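Local coordinates for coenzyme F420-dependent N(5),N(10)-methenyltetrahydromethanopterin reductase-related protein (Desulfurobacterium thermolithotrophum DSM 11699, PDB 6HUZ) that binds the iron-guanylylpyridinol cofactor and uses tetrahydrofolate derivatives as substrates, as a bacterial paralog of [Fe]-hydrogenase, at residues P28-S33 / A148-T153; A85-P90 / I113-T118; S143-A148 / K157-A162. One frame throughout, in Å; residues are numbered along the deposited sequence.

Contact 1: residues P28-S33 / A148-T153; sequences PPYGGS and AAIPGT. With FE9 (iron-guanylyl pyridinol cofactor), chain B.
Tyr30 and Gly31 lie against Ile150-Thr153, and the carbonyl of Pro151 is the point on which both converge. Gly31 N donates to Pro151 O at 2.9 Å, a fairly straight bond (161° at the hydrogen) whose donor is tilted 22° from the carbonyl plane. The same oxygen sits near the plane of the Tyr30 ring, at its edge, and receives a CA-H...O contact from Tyr30 CA at 3.3 Å. CG of Tyr30 lies anti to its own carbonyl carbon (chi1 -67°), beside the backbone N, and the side chain crosses Thr153 at about a right angle. Tyr30 CB meets Ile150 CG2 at 3.7 Å, while Tyr30 CE1 lies 3.6 Å from Thr153 CG2 and equally far from Gly152 O. The phenol OH bonds to Gly25 O. Pro151 packs on Gly31 with its own ring, CB resting 3.4 Å from Gly31 O. Ile150-Thr153 form a type II beta turn, whose Ile150 O is gripped twice, by the backbone N and the hydroxyl of Thr153; Thr153 OG1 stands 2.6 Å from Ile150 O. A side chain on Gly152 would run into Tyr30 CD1, so this corner suits glycine. Ile150 CA and Pro151 CD also border the iron carbonyl oxygen O1F of the cofactor, and Ile150 touches the bound methenyltetrahydrofolate. Gly31 is the N-cap of helix 32-41; the contact thus joins the start of that helix to the loop after strand 141-144, which lines the shared cofactor and substrate pocket of this HMD N-terminal, Rossmann-like domain.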
loop_
_atom_site.group_PDB
_atom_site.type_symbol
_atom_site.label_atom_id
_atom_site.label_comp_id
_atom_site.label_asym_id
_atom_site.label_seq_id
_atom_site.Cartn_x
_atom_site.Cartn_y
_atom_site.Cartn_z
ATOM N N PRO A 28 -29.598 -19.531 6.652
ATOM C CA PRO A 28 -29.599 -19.772 5.208
ATOM C C PRO A 28 -31.017 -19.561 4.690
ATOM O O PRO A 28 -31.983 -19.618 5.466
ATOM C CB PRO A 28 -29.095 -21.220 5.069
ATOM C CG PRO A 28 -29.317 -21.832 6.379
ATOM C CD PRO A 28 -29.215 -20.739 7.401
ATOM N N PRO A 29 -31.183 -19.270 3.394
ATOM C CA PRO A 29 -30.160 -19.188 2.346
ATOM C C PRO A 29 -29.441 -17.841 2.292
ATOM O O PRO A 29 -30.052 -16.789 2.451
ATOM C CB PRO A 29 -30.964 -19.464 1.082
ATOM C CG PRO A 29 -32.286 -18.787 1.368
ATOM C CD PRO A 29 -32.537 -19.059 2.839
ATOM N N TYR A 30 -28.136 -17.895 2.056
ATOM C CA TYR A 30 -27.275 -16.725 1.969
ATOM C C TYR A 30 -26.863 -16.509 0.520
ATOM O O TYR A 30 -26.915 -17.443 -0.280
ATOM C CB TYR A 30 -26.002 -16.981 2.789
ATOM C CG TYR A 30 -26.235 -17.085 4.282
ATOM C CD1 TYR A 30 -26.534 -15.957 5.041
ATOM C CD2 TYR A 30 -26.066 -18.292 4.950
ATOM C CE1 TYR A 30 -26.681 -16.033 6.421
ATOM C CE2 TYR A 30 -26.241 -18.388 6.328
ATOM C CZ TYR A 30 -26.535 -17.252 7.064
ATOM O OH TYR A 30 -26.688 -17.342 8.435
ATOM N N GLY A 31 -26.441 -15.291 0.206
ATOM C CA GLY A 31 -25.970 -14.946 -1.131
ATOM C C GLY A 31 -27.027 -14.436 -2.085
ATOM O O GLY A 31 -27.902 -13.678 -1.686
ATOM N N GLY A 32 -26.929 -14.840 -3.344
ATOM C CA GLY A 32 -27.840 -14.419 -4.402
ATOM C C GLY A 32 -29.289 -14.664 -4.063
ATOM O O GLY A 32 -30.149 -13.834 -4.353
ATOM N N SER A 33 -29.553 -15.839 -3.460
ATOM C CA SER A 33 -30.883 -16.244 -3.025
ATOM C C SER A 33 -31.465 -15.210 -2.062
ATOM O O SER A 33 -32.625 -14.824 -2.213
ATOM C CB SER A 33 -30.788 -17.586 -2.297
ATOM O OG SER A 33 -29.759 -17.501 -1.321
ATOM N N ALA A 148 -20.585 -6.414 -0.247
ATOM C CA ALA A 148 -19.463 -6.103 0.681
ATOM C C ALA A 148 -19.898 -6.655 2.040
ATOM O O ALA A 148 -19.826 -5.992 3.081
ATOM C CB ALA A 148 -19.258 -4.585 0.759
ATOM N N ALA A 149 -20.438 -7.872 1.976
ATOM C CA ALA A 149 -21.018 -8.612 3.102
ATOM C C ALA A 149 -21.680 -9.839 2.486
ATOM O O ALA A 149 -21.750 -9.936 1.256
ATOM C CB ALA A 149 -22.109 -7.748 3.797
ATOM N N ILE A 150 -22.161 -10.774 3.322
ATOM C CA ILE A 150 -22.846 -11.938 2.805
ATOM C C ILE A 150 -24.364 -11.655 2.911
ATOM O O ILE A 150 -24.900 -11.608 4.031
ATOM C CB ILE A 150 -22.457 -13.224 3.590
ATOM C CG1 ILE A 150 -20.924 -13.504 3.395
ATOM C CG2 ILE A 150 -23.339 -14.414 3.163
ATOM C CD1 ILE A 150 -20.390 -14.651 4.328
ATOM N N PRO A 151 -25.089 -11.480 1.788
ATOM C CA PRO A 151 -26.539 -11.225 1.903
ATOM C C PRO A 151 -27.214 -12.315 2.724
ATOM O O PRO A 151 -26.977 -13.514 2.484
ATOM C CB PRO A 151 -27.001 -11.225 0.450
ATOM C CG PRO A 151 -25.786 -10.694 -0.302
ATOM C CD PRO A 151 -24.672 -11.479 0.370
ATOM N N GLY A 152 -28.016 -11.881 3.702
ATOM C CA GLY A 152 -28.724 -12.765 4.622
ATOM C C GLY A 152 -28.207 -12.656 6.042
ATOM O O GLY A 152 -28.832 -13.163 6.984
ATOM N N THR A 153 -27.058 -11.998 6.207
ATOM C CA THR A 153 -26.455 -11.768 7.512
ATOM C C THR A 153 -26.894 -10.350 7.973
ATOM O O THR A 153 -27.163 -9.479 7.142
ATOM C CB THR A 153 -24.938 -11.864 7.416
ATOM O OG1 THR A 153 -24.477 -10.851 6.518
ATOM C CG2 THR A 153 -24.466 -13.245 6.940
HETATM O O2 FE9 B . -18.371 -15.377 -1.000
HETATM FE FE FE9 B . -19.193 -12.367 -1.815
HETATM C C1F FE9 B . -20.630 -12.751 -0.745
HETATM O O1F FE9 B . -21.520 -12.983 -0.086
HETATM C C2F FE9 B . -19.158 -10.680 -1.091
HETATM O O2F FE9 B . -19.169 -9.635 -0.662
HETATM C C8 FE9 B . -20.224 -11.804 -3.315
HETATM O O18 FE9 B . -20.689 -10.682 -3.412
HETATM C C7 FE9 B . -20.453 -12.805 -4.436
HETATM C C6 FE9 B . -19.973 -14.126 -3.907
HETATM N N1 FE9 B . -19.348 -14.129 -2.649
HETATM C C5 FE9 B . -20.183 -15.359 -4.684
HETATM C C5M FE9 B . -20.821 -15.282 -6.042
HETATM C C4 FE9 B . -19.708 -16.630 -4.115
HETATM C C3 FE9 B . -19.039 -16.626 -2.784
HETATM C C3M FE9 B . -18.546 -17.891 -2.129
HETATM C C2 FE9 B . -18.888 -15.309 -2.060
HETATM O O3P FE9 B . -19.840 -17.742 -4.890
HETATM P P1 FE9 B . -20.992 -18.853 -4.674
HETATM O O1P FE9 B . -21.518 -18.750 -3.323
HETATM O O2P FE9 B . -20.271 -20.297 -4.789
HETATM O "O5'" FE9 B . -22.091 -18.568 -5.791
HETATM C "C5'" FE9 B . -21.874 -18.839 -7.167
HETATM C "C4'" FE9 B . -23.187 -19.396 -7.705
HETATM O "O4'" FE9 B . -23.105 -19.527 -9.119
HETATM C "C1'" FE9 B . -23.875 -20.661 -9.494
HETATM C "C2'" FE9 B . -23.573 -21.670 -8.406
HETATM O "O2'" FE9 B . -24.536 -22.728 -8.303
HETATM C "C3'" FE9 B . -23.514 -20.788 -7.165
HETATM O "O3'" FE9 B . -24.755 -20.740 -6.460
HETATM N N9A FE9 B . -23.537 -21.058 -10.874
HETATM C C4A FE9 B . -24.192 -20.577 -11.904
HETATM N N3A FE9 B . -25.267 -19.763 -12.017
HETATM C C2A FE9 B . -25.757 -19.499 -13.246
HETATM N N2A FE9 B . -26.806 -18.649 -13.315
HETATM N N1A FE9 B . -25.248 -20.014 -14.381
HETATM C C6A FE9 B . -24.219 -20.879 -14.381
HETATM O O6A FE9 B . -23.749 -21.332 -15.438
HETATM C C5A FE9 B . -23.600 -21.203 -13.094
HETATM N N7A FE9 B . -22.586 -21.970 -12.668
HETATM C C8A FE9 B . -22.557 -21.870 -11.314
HETATM O O HOH W 1 -17.354 -13.005 -0.692
#

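Contact 2: residues A85-P90 / I113-T118; sequences AILFTP and ICTTCT. With FE9 (iron-guanylyl pyridinol cofactor), chain B.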
loop_
_atom_site.group_PDB
_atom_site.type_symbol
_atom_site.label_atom_id
_atom_site.label_comp_id
_atom_site.label_asym_id
_atom_site.label_seq_id
_atom_site.Cartn_x
_atom_site.Cartn_y
_atom_site.Cartn_z
ATOM N N ALA A 85 -29.394 -7.343 -14.381
ATOM C CA ALA A 85 -28.891 -8.711 -14.340
ATOM C C ALA A 85 -27.739 -8.676 -13.337
ATOM O O ALA A 85 -26.756 -7.971 -13.566
ATOM C CB ALA A 85 -28.407 -9.151 -15.719
ATOM N N ILE A 86 -27.882 -9.374 -12.200
ATOM C CA ILE A 86 -26.868 -9.395 -11.160
ATOM C C ILE A 86 -26.119 -10.719 -11.193
ATOM O O ILE A 86 -26.739 -11.772 -11.054
ATOM C CB ILE A 86 -27.441 -9.114 -9.758
ATOM C CG1 ILE A 86 -28.081 -7.707 -9.720
ATOM C CG2 ILE A 86 -26.273 -9.195 -8.726
ATOM C CD1 ILE A 86 -29.017 -7.467 -8.587
ATOM N N LEU A 87 -24.783 -10.660 -11.347
ATOM C CA LEU A 87 -23.981 -11.869 -11.422
ATOM C C LEU A 87 -23.399 -12.316 -10.090
ATOM O O LEU A 87 -22.293 -11.896 -9.740
ATOM C CB LEU A 87 -22.879 -11.679 -12.472
ATOM C CG LEU A 87 -23.378 -11.351 -13.885
ATOM C CD1 LEU A 87 -22.227 -11.035 -14.807
ATOM C CD2 LEU A 87 -24.199 -12.514 -14.479
ATOM N N PHE A 88 -24.142 -13.177 -9.350
ATOM C CA PHE A 88 -23.691 -13.754 -8.066
ATOM C C PHE A 88 -23.099 -15.106 -8.547
ATOM O O PHE A 88 -23.557 -16.168 -8.156
ATOM C CB PHE A 88 -24.905 -13.967 -7.113
ATOM C CG PHE A 88 -24.488 -14.079 -5.668
ATOM C CD1 PHE A 88 -24.144 -15.310 -5.120
ATOM C CD2 PHE A 88 -24.388 -12.943 -4.866
ATOM C CE1 PHE A 88 -23.680 -15.400 -3.808
ATOM C CE2 PHE A 88 -23.937 -13.038 -3.545
ATOM C CZ PHE A 88 -23.561 -14.261 -3.034
ATOM N N THR A 89 -22.113 -15.034 -9.449
ATOM C CA THR A 89 -21.535 -16.205 -10.113
ATOM C C THR A 89 -20.171 -16.639 -9.545
ATOM O O THR A 89 -19.523 -15.896 -8.823
ATOM C CB THR A 89 -21.528 -15.875 -11.605
ATOM O OG1 THR A 89 -20.920 -14.603 -11.788
ATOM C CG2 THR A 89 -22.950 -15.782 -12.172
ATOM N N PRO A 90 -19.728 -17.865 -9.855
ATOM C CA PRO A 90 -18.465 -18.352 -9.267
ATOM C C PRO A 90 -17.171 -17.545 -9.408
ATOM O O PRO A 90 -16.936 -16.834 -10.373
ATOM C CB PRO A 90 -18.266 -19.720 -9.934
ATOM C CG PRO A 90 -19.613 -20.166 -10.327
ATOM C CD PRO A 90 -20.372 -18.895 -10.686
ATOM N N ILE A 113 -25.782 -4.733 -16.509
ATOM C CA ILE A 113 -25.208 -5.985 -16.023
ATOM C C ILE A 113 -24.377 -5.590 -14.790
ATOM O O ILE A 113 -23.576 -4.667 -14.889
ATOM C CB ILE A 113 -24.319 -6.643 -17.122
ATOM C CG1 ILE A 113 -25.199 -7.280 -18.207
ATOM C CG2 ILE A 113 -23.350 -7.660 -16.515
ATOM C CD1 ILE A 113 -24.442 -7.691 -19.479
ATOM N N CYS A 114 -24.569 -6.277 -13.642
ATOM C CA CYS A 114 -23.854 -5.978 -12.408
ATOM C C CYS A 114 -23.040 -7.136 -11.948
ATOM O O CYS A 114 -23.557 -8.249 -11.913
ATOM C CB CYS A 114 -24.819 -5.569 -11.301
ATOM S SG CYS A 114 -25.826 -4.129 -11.685
ATOM N N THR A 115 -21.777 -6.882 -11.529
ATOM C CA THR A 115 -20.985 -7.975 -10.988
ATOM C C THR A 115 -21.078 -7.844 -9.482
ATOM O O THR A 115 -21.587 -6.834 -8.971
ATOM C CB THR A 115 -19.564 -7.967 -11.507
ATOM O OG1 THR A 115 -18.944 -6.700 -11.240
ATOM C CG2 THR A 115 -19.506 -8.341 -13.001
ATOM N N THR A 116 -20.622 -8.865 -8.771
ATOM C CA THR A 116 -20.594 -8.876 -7.306
ATOM C C THR A 116 -19.078 -9.023 -6.910
ATOM O O THR A 116 -18.219 -8.693 -7.714
ATOM C CB THR A 116 -21.524 -9.963 -6.761
ATOM O OG1 THR A 116 -21.051 -11.242 -7.196
ATOM C CG2 THR A 116 -22.967 -9.743 -7.189
ATOM N N CYS A 117 -18.757 -9.530 -5.723
ATOM C CA CYS A 117 -17.365 -9.674 -5.280
ATOM C C CYS A 117 -16.511 -10.601 -6.133
ATOM O O CYS A 117 -15.304 -10.534 -6.011
ATOM C CB CYS A 117 -17.321 -10.133 -3.824
ATOM S SG CYS A 117 -17.541 -11.933 -3.620
ATOM N N THR A 118 -17.099 -11.498 -6.939
ATOM C CA THR A 118 -16.303 -12.441 -7.730
ATOM C C THR A 118 -15.772 -11.962 -9.086
ATOM O O THR A 118 -15.109 -12.748 -9.771
ATOM C CB THR A 118 -17.154 -13.707 -7.969
ATOM O OG1 THR A 118 -18.374 -13.314 -8.613
ATOM C CG2 THR A 118 -17.458 -14.449 -6.659
HETATM O O2 FE9 B . -18.371 -15.377 -1.000
HETATM FE FE FE9 B . -19.193 -12.367 -1.815
HETATM C C1F FE9 B . -20.630 -12.751 -0.745
HETATM O O1F FE9 B . -21.520 -12.983 -0.086
HETATM C C2F FE9 B . -19.158 -10.680 -1.091
HETATM O O2F FE9 B . -19.169 -9.635 -0.662
HETATM C C8 FE9 B . -20.224 -11.804 -3.315
HETATM O O18 FE9 B . -20.689 -10.682 -3.412
HETATM C C7 FE9 B . -20.453 -12.805 -4.436
HETATM C C6 FE9 B . -19.973 -14.126 -3.907
HETATM N N1 FE9 B . -19.348 -14.129 -2.649
HETATM C C5 FE9 B . -20.183 -15.359 -4.684
HETATM C C5M FE9 B . -20.821 -15.282 -6.042
HETATM C C4 FE9 B . -19.708 -16.630 -4.115
HETATM C C3 FE9 B . -19.039 -16.626 -2.784
HETATM C C3M FE9 B . -18.546 -17.891 -2.129
HETATM C C2 FE9 B . -18.888 -15.309 -2.060
HETATM O O3P FE9 B . -19.840 -17.742 -4.890
HETATM P P1 FE9 B . -20.992 -18.853 -4.674
HETATM O O1P FE9 B . -21.518 -18.750 -3.323
HETATM O O2P FE9 B . -20.271 -20.297 -4.789
HETATM O "O5'" FE9 B . -22.091 -18.568 -5.791
HETATM C "C5'" FE9 B . -21.874 -18.839 -7.167
HETATM C "C4'" FE9 B . -23.187 -19.396 -7.705
HETATM O "O4'" FE9 B . -23.105 -19.527 -9.119
HETATM C "C1'" FE9 B . -23.875 -20.661 -9.494
HETATM C "C2'" FE9 B . -23.573 -21.670 -8.406
HETATM O "O2'" FE9 B . -24.536 -22.728 -8.303
HETATM C "C3'" FE9 B . -23.514 -20.788 -7.165
HETATM O "O3'" FE9 B . -24.755 -20.740 -6.460
HETATM N N9A FE9 B . -23.537 -21.058 -10.874
HETATM C C4A FE9 B . -24.192 -20.577 -11.904
HETATM N N3A FE9 B . -25.267 -19.763 -12.017
HETATM C C2A FE9 B . -25.757 -19.499 -13.246
HETATM N N2A FE9 B . -26.806 -18.649 -13.315
HETATM N N1A FE9 B . -25.248 -20.014 -14.381
HETATM C C6A FE9 B . -24.219 -20.879 -14.381
HETATM O O6A FE9 B . -23.749 -21.332 -15.438
HETATM C C5A FE9 B . -23.600 -21.203 -13.094
HETATM N N7A FE9 B . -22.586 -21.970 -12.668
HETATM C C8A FE9 B . -22.557 -21.870 -11.314
HETATM O O HOH W 2 -19.635 -11.181 -10.197
HETATM O O HOH W 3 -16.116 -14.560 -11.458
HETATM O O HOH W 1 -17.354 -13.005 -0.692
#
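Thr116 and Thr118 reach across to the 85-90 segment and, with Cys117 and Phe88, form the first shell round the cofactor. Cys117 SG binds the iron (FE) at 2.5 Å. Cys117 N donates to the acyl oxygen O18 of the cofactor at 3.2 Å, nearly straight at 165°. Phe88, with CG anti to the backbone N (chi1 -160°), lays one ring face against the pyridinol methyl C5M, which stands 3.4 Å above the ring plane and toward its rim. Phe88 CE2 lies 3.6 Å from the cofactor's C7. An alanine in place of Phe88 would probably leave C5M and C7 without this aromatic backing and open a gap beside them. Thr116 OG1 and Thr118 CG2 also touch the cofactor, and their hydroxyls hold them there: Thr116 OG1 donates to Leu87 O at 2.9 Å, and Thr118 OG1 to Thr89 O at 2.8 Å. A water ties the same layer together, donating to Leu87 O and Thr118 OG1 and accepting from Thr116 N. Farther out the chains run as parallel strands: Cys114 N bonds to Ala85 O and Leu87 N to Cys114 O, while Leu87 CD1 packs on Ile113 CG2 at 3.9 Å. Strands 84-87 and 112-115, joined through helix 95-103, make a beta-alpha-beta crossover of the Rossmann-like sheet, and the loops at their C-terminal ends hold the iron ligand and the cofactor.

Contact 3: residues S143-A148 / K157-A162; sequences STMHPA and KHYLIA. With FE9 (iron-guanylyl pyridinol cofactor), chain B.
Ser143 and Thr144 spend their hydroxyls on the backbone of the 157-162 segment. Ser143 OG donates to Ala162 O at 2.8 Å, in the carbonyl plane and on a lone pair. Thr144 OG1 donates to Leu160 O at 2.8 Å from above the carbonyl plane, and weakly accepts from Ala162 N. Leu160 O takes a second bond from His146 N, and Leu160 N returns one to His146 O, a single antiparallel hydrogen-bonded pair. His158 NE2 donates to Ala148 O at 3.2 Å; that oxygen lies in the imidazole plane, but the donor stands 60° out of the carbonyl plane. Both nitrogens of His146 are engaged: ND1 accepts from Ala148 N at 2.9 Å and NE2 bonds to Asp204. In the cofactor pocket His146 CE1 lies against O2F and Pro147 CG against O18. Apolar contact comes from Met145, whose CE sits over the centre of the Tyr159 ring in a CH-pi contact. Strand 141-144, the edge of the six-stranded parallel sheet beside 112-115, thus meets strand 158-163, which pairs on with 190-195; helices 32-41 and 174-186 pack on Tyr159, and Ala266 and Ala269 of the second subunit border Leu160 and His158.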
loop_
_atom_site.group_PDB
_atom_site.type_symbol
_atom_site.label_atom_id
_atom_site.label_comp_id
_atom_site.label_asym_id
_atom_site.label_seq_id
_atom_site.Cartn_x
_atom_site.Cartn_y
_atom_site.Cartn_z
ATOM N N SER A 143 -22.172 -2.086 -14.195
ATOM C CA SER A 143 -21.975 -1.535 -12.855
ATOM C C SER A 143 -21.900 -2.694 -11.871
ATOM O O SER A 143 -21.527 -3.794 -12.277
ATOM C CB SER A 143 -23.116 -0.589 -12.502
ATOM O OG SER A 143 -22.928 0.050 -11.252
ATOM N N THR A 144 -22.222 -2.467 -10.590
ATOM C CA THR A 144 -22.123 -3.517 -9.578
ATOM C C THR A 144 -23.212 -3.420 -8.535
ATOM O O THR A 144 -23.800 -2.367 -8.319
ATOM C CB THR A 144 -20.751 -3.413 -8.735
ATOM O OG1 THR A 144 -20.699 -2.213 -7.933
ATOM C CG2 THR A 144 -19.479 -3.467 -9.588
ATOM N N MET A 145 -23.454 -4.546 -7.860
ATOM C CA MET A 145 -24.382 -4.618 -6.746
ATOM C C MET A 145 -23.566 -5.445 -5.766
ATOM O O MET A 145 -23.948 -6.543 -5.391
ATOM C CB MET A 145 -25.732 -5.253 -7.129
ATOM C CG MET A 145 -26.696 -4.245 -7.797
ATOM S SD MET A 145 -27.256 -2.841 -6.792
ATOM C CE MET A 145 -28.347 -3.607 -5.703
ATOM N N HIS A 146 -22.393 -4.892 -5.376
ATOM C CA HIS A 146 -21.464 -5.554 -4.481
ATOM C C HIS A 146 -21.999 -5.447 -3.044
ATOM O O HIS A 146 -22.082 -4.348 -2.499
ATOM C CB HIS A 146 -20.064 -4.952 -4.616
ATOM C CG HIS A 146 -19.001 -5.803 -4.012
ATOM N ND1 HIS A 146 -19.169 -6.387 -2.769
ATOM C CD2 HIS A 146 -17.774 -6.124 -4.488
ATOM C CE1 HIS A 146 -18.039 -7.028 -2.521
ATOM N NE2 HIS A 146 -17.182 -6.914 -3.535
ATOM N N PRO A 147 -22.376 -6.602 -2.444
ATOM C CA PRO A 147 -22.908 -6.580 -1.072
ATOM C C PRO A 147 -21.902 -6.196 0.006
ATOM O O PRO A 147 -22.339 -5.741 1.064
ATOM C CB PRO A 147 -23.438 -7.997 -0.864
ATOM C CG PRO A 147 -22.716 -8.843 -1.831
ATOM C CD PRO A 147 -22.305 -7.981 -2.988
ATOM N N ALA A 148 -20.585 -6.414 -0.247
ATOM C CA ALA A 148 -19.463 -6.103 0.681
ATOM C C ALA A 148 -19.898 -6.655 2.040
ATOM O O ALA A 148 -19.826 -5.992 3.081
ATOM C CB ALA A 148 -19.258 -4.585 0.759
ATOM N N LYS A 157 -26.040 -4.407 5.037
ATOM C CA LYS A 157 -26.965 -3.282 5.126
ATOM C C LYS A 157 -26.674 -2.293 4.049
ATOM O O LYS A 157 -26.965 -1.130 4.210
ATOM C CB LYS A 157 -26.828 -2.605 6.493
ATOM C CG LYS A 157 -26.775 -3.602 7.645
ATOM C CD LYS A 157 -27.274 -3.031 8.966
ATOM C CE LYS A 157 -26.300 -3.258 10.093
ATOM N NZ LYS A 157 -27.010 -3.488 11.381
ATOM N N HIS A 158 -26.089 -2.727 2.938
ATOM C CA HIS A 158 -25.712 -1.739 1.920
ATOM C C HIS A 158 -25.281 -2.453 0.683
ATOM O O HIS A 158 -25.126 -3.671 0.688
ATOM C CB HIS A 158 -24.404 -1.002 2.460
ATOM C CG HIS A 158 -23.423 -2.019 2.985
ATOM N ND1 HIS A 158 -23.438 -2.415 4.315
ATOM C CD2 HIS A 158 -22.530 -2.783 2.317
ATOM C CE1 HIS A 158 -22.528 -3.373 4.419
ATOM N NE2 HIS A 158 -21.963 -3.634 3.240
ATOM N N TYR A 159 -25.027 -1.686 -0.363
ATOM C CA TYR A 159 -24.480 -2.192 -1.619
ATOM C C TYR A 159 -23.441 -1.146 -2.124
ATOM O O TYR A 159 -23.638 0.063 -1.933
ATOM C CB TYR A 159 -25.538 -2.349 -2.699
ATOM C CG TYR A 159 -26.431 -3.558 -2.538
ATOM C CD1 TYR A 159 -25.945 -4.841 -2.749
ATOM C CD2 TYR A 159 -27.771 -3.417 -2.184
ATOM C CE1 TYR A 159 -26.761 -5.953 -2.615
ATOM C CE2 TYR A 159 -28.602 -4.525 -2.052
ATOM C CZ TYR A 159 -28.090 -5.794 -2.264
ATOM O OH TYR A 159 -28.873 -6.905 -2.120
ATOM N N LEU A 160 -22.376 -1.623 -2.780
ATOM C CA LEU A 160 -21.378 -0.778 -3.395
ATOM C C LEU A 160 -21.753 -0.818 -4.864
ATOM O O LEU A 160 -21.829 -1.912 -5.442
ATOM C CB LEU A 160 -19.959 -1.310 -3.168
ATOM C CG LEU A 160 -19.545 -1.500 -1.720
ATOM C CD1 LEU A 160 -18.024 -1.770 -1.632
ATOM C CD2 LEU A 160 -19.896 -0.303 -0.887
ATOM N N ILE A 161 -22.011 0.366 -5.450
ATOM C CA ILE A 161 -22.447 0.562 -6.837
ATOM C C ILE A 161 -21.417 1.337 -7.621
ATOM O O ILE A 161 -21.094 2.498 -7.310
ATOM C CB ILE A 161 -23.859 1.246 -6.881
ATOM C CG1 ILE A 161 -24.908 0.368 -6.184
ATOM C CG2 ILE A 161 -24.314 1.553 -8.324
ATOM C CD1 ILE A 161 -26.142 1.165 -5.744
ATOM N N ALA A 162 -20.886 0.696 -8.646
ATOM C CA ALA A 162 -19.825 1.306 -9.461
ATOM C C ALA A 162 -20.300 2.470 -10.317
ATOM O O ALA A 162 -21.299 2.351 -11.000
ATOM C CB ALA A 162 -19.192 0.242 -10.360
HETATM O O2 FE9 B . -18.371 -15.377 -1.000
HETATM FE FE FE9 B . -19.193 -12.367 -1.815
HETATM C C1F FE9 B . -20.630 -12.751 -0.745
HETATM O O1F FE9 B . -21.520 -12.983 -0.086
HETATM C C2F FE9 B . -19.158 -10.680 -1.091
HETATM O O2F FE9 B . -19.169 -9.635 -0.662
HETATM C C8 FE9 B . -20.224 -11.804 -3.315
HETATM O O18 FE9 B . -20.689 -10.682 -3.412
HETATM C C7 FE9 B . -20.453 -12.805 -4.436
HETATM C C6 FE9 B . -19.973 -14.126 -3.907
HETATM N N1 FE9 B . -19.348 -14.129 -2.649
HETATM C C5 FE9 B . -20.183 -15.359 -4.684
HETATM C C5M FE9 B . -20.821 -15.282 -6.042
HETATM C C4 FE9 B . -19.708 -16.630 -4.115
HETATM C C3 FE9 B . -19.039 -16.626 -2.784
HETATM C C3M FE9 B . -18.546 -17.891 -2.129
HETATM C C2 FE9 B . -18.888 -15.309 -2.060
HETATM O O3P FE9 B . -19.840 -17.742 -4.890
HETATM P P1 FE9 B . -20.992 -18.853 -4.674
HETATM O O1P FE9 B . -21.518 -18.750 -3.323
HETATM O O2P FE9 B . -20.271 -20.297 -4.789
HETATM O "O5'" FE9 B . -22.091 -18.568 -5.791
HETATM C "C5'" FE9 B . -21.874 -18.839 -7.167
HETATM C "C4'" FE9 B . -23.187 -19.396 -7.705
HETATM O "O4'" FE9 B . -23.105 -19.527 -9.119
HETATM C "C1'" FE9 B . -23.875 -20.661 -9.494
HETATM C "C2'" FE9 B . -23.573 -21.670 -8.406
HETATM O "O2'" FE9 B . -24.536 -22.728 -8.303
HETATM C "C3'" FE9 B . -23.514 -20.788 -7.165
HETATM O "O3'" FE9 B . -24.755 -20.740 -6.460
HETATM N N9A FE9 B . -23.537 -21.058 -10.874
HETATM C C4A FE9 B . -24.192 -20.577 -11.904
HETATM N N3A FE9 B . -25.267 -19.763 -12.017
HETATM C C2A FE9 B . -25.757 -19.499 -13.246
HETATM N N2A FE9 B . -26.806 -18.649 -13.315
HETATM N N1A FE9 B . -25.248 -20.014 -14.381
HETATM C C6A FE9 B . -24.219 -20.879 -14.381
HETATM O O6A FE9 B . -23.749 -21.332 -15.438
HETATM C C5A FE9 B . -23.600 -21.203 -13.094
HETATM N N7A FE9 B . -22.586 -21.970 -12.668
HETATM C C8A FE9 B . -22.557 -21.870 -11.314
HETATM O O HOH W 1 -17.354 -13.005 -0.692
#

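From the N terminus, residues 28-33 open contact 1, whose long loop closes only at 148-153. Contact 2 is nested inside that loop, pairing 85-90 with 113-118 through a single crossover. Contact 3 then opens at 143-148, before contact 1 has closed, and closes at 157-162; contacts 1 and 3 therefore cross, and Ala148 belongs to both. Contacts 2 and 3 follow in series and meet where strands 112-115 and 141-144 are sheet neighbours. Phe88 of contact 2 packs against Gly31 and Gly32 of contact 1. Together they tie the start of helix 32-41, the loops at the C-terminal ends of the sheet strands and strand 158-163 round one bound cofactor.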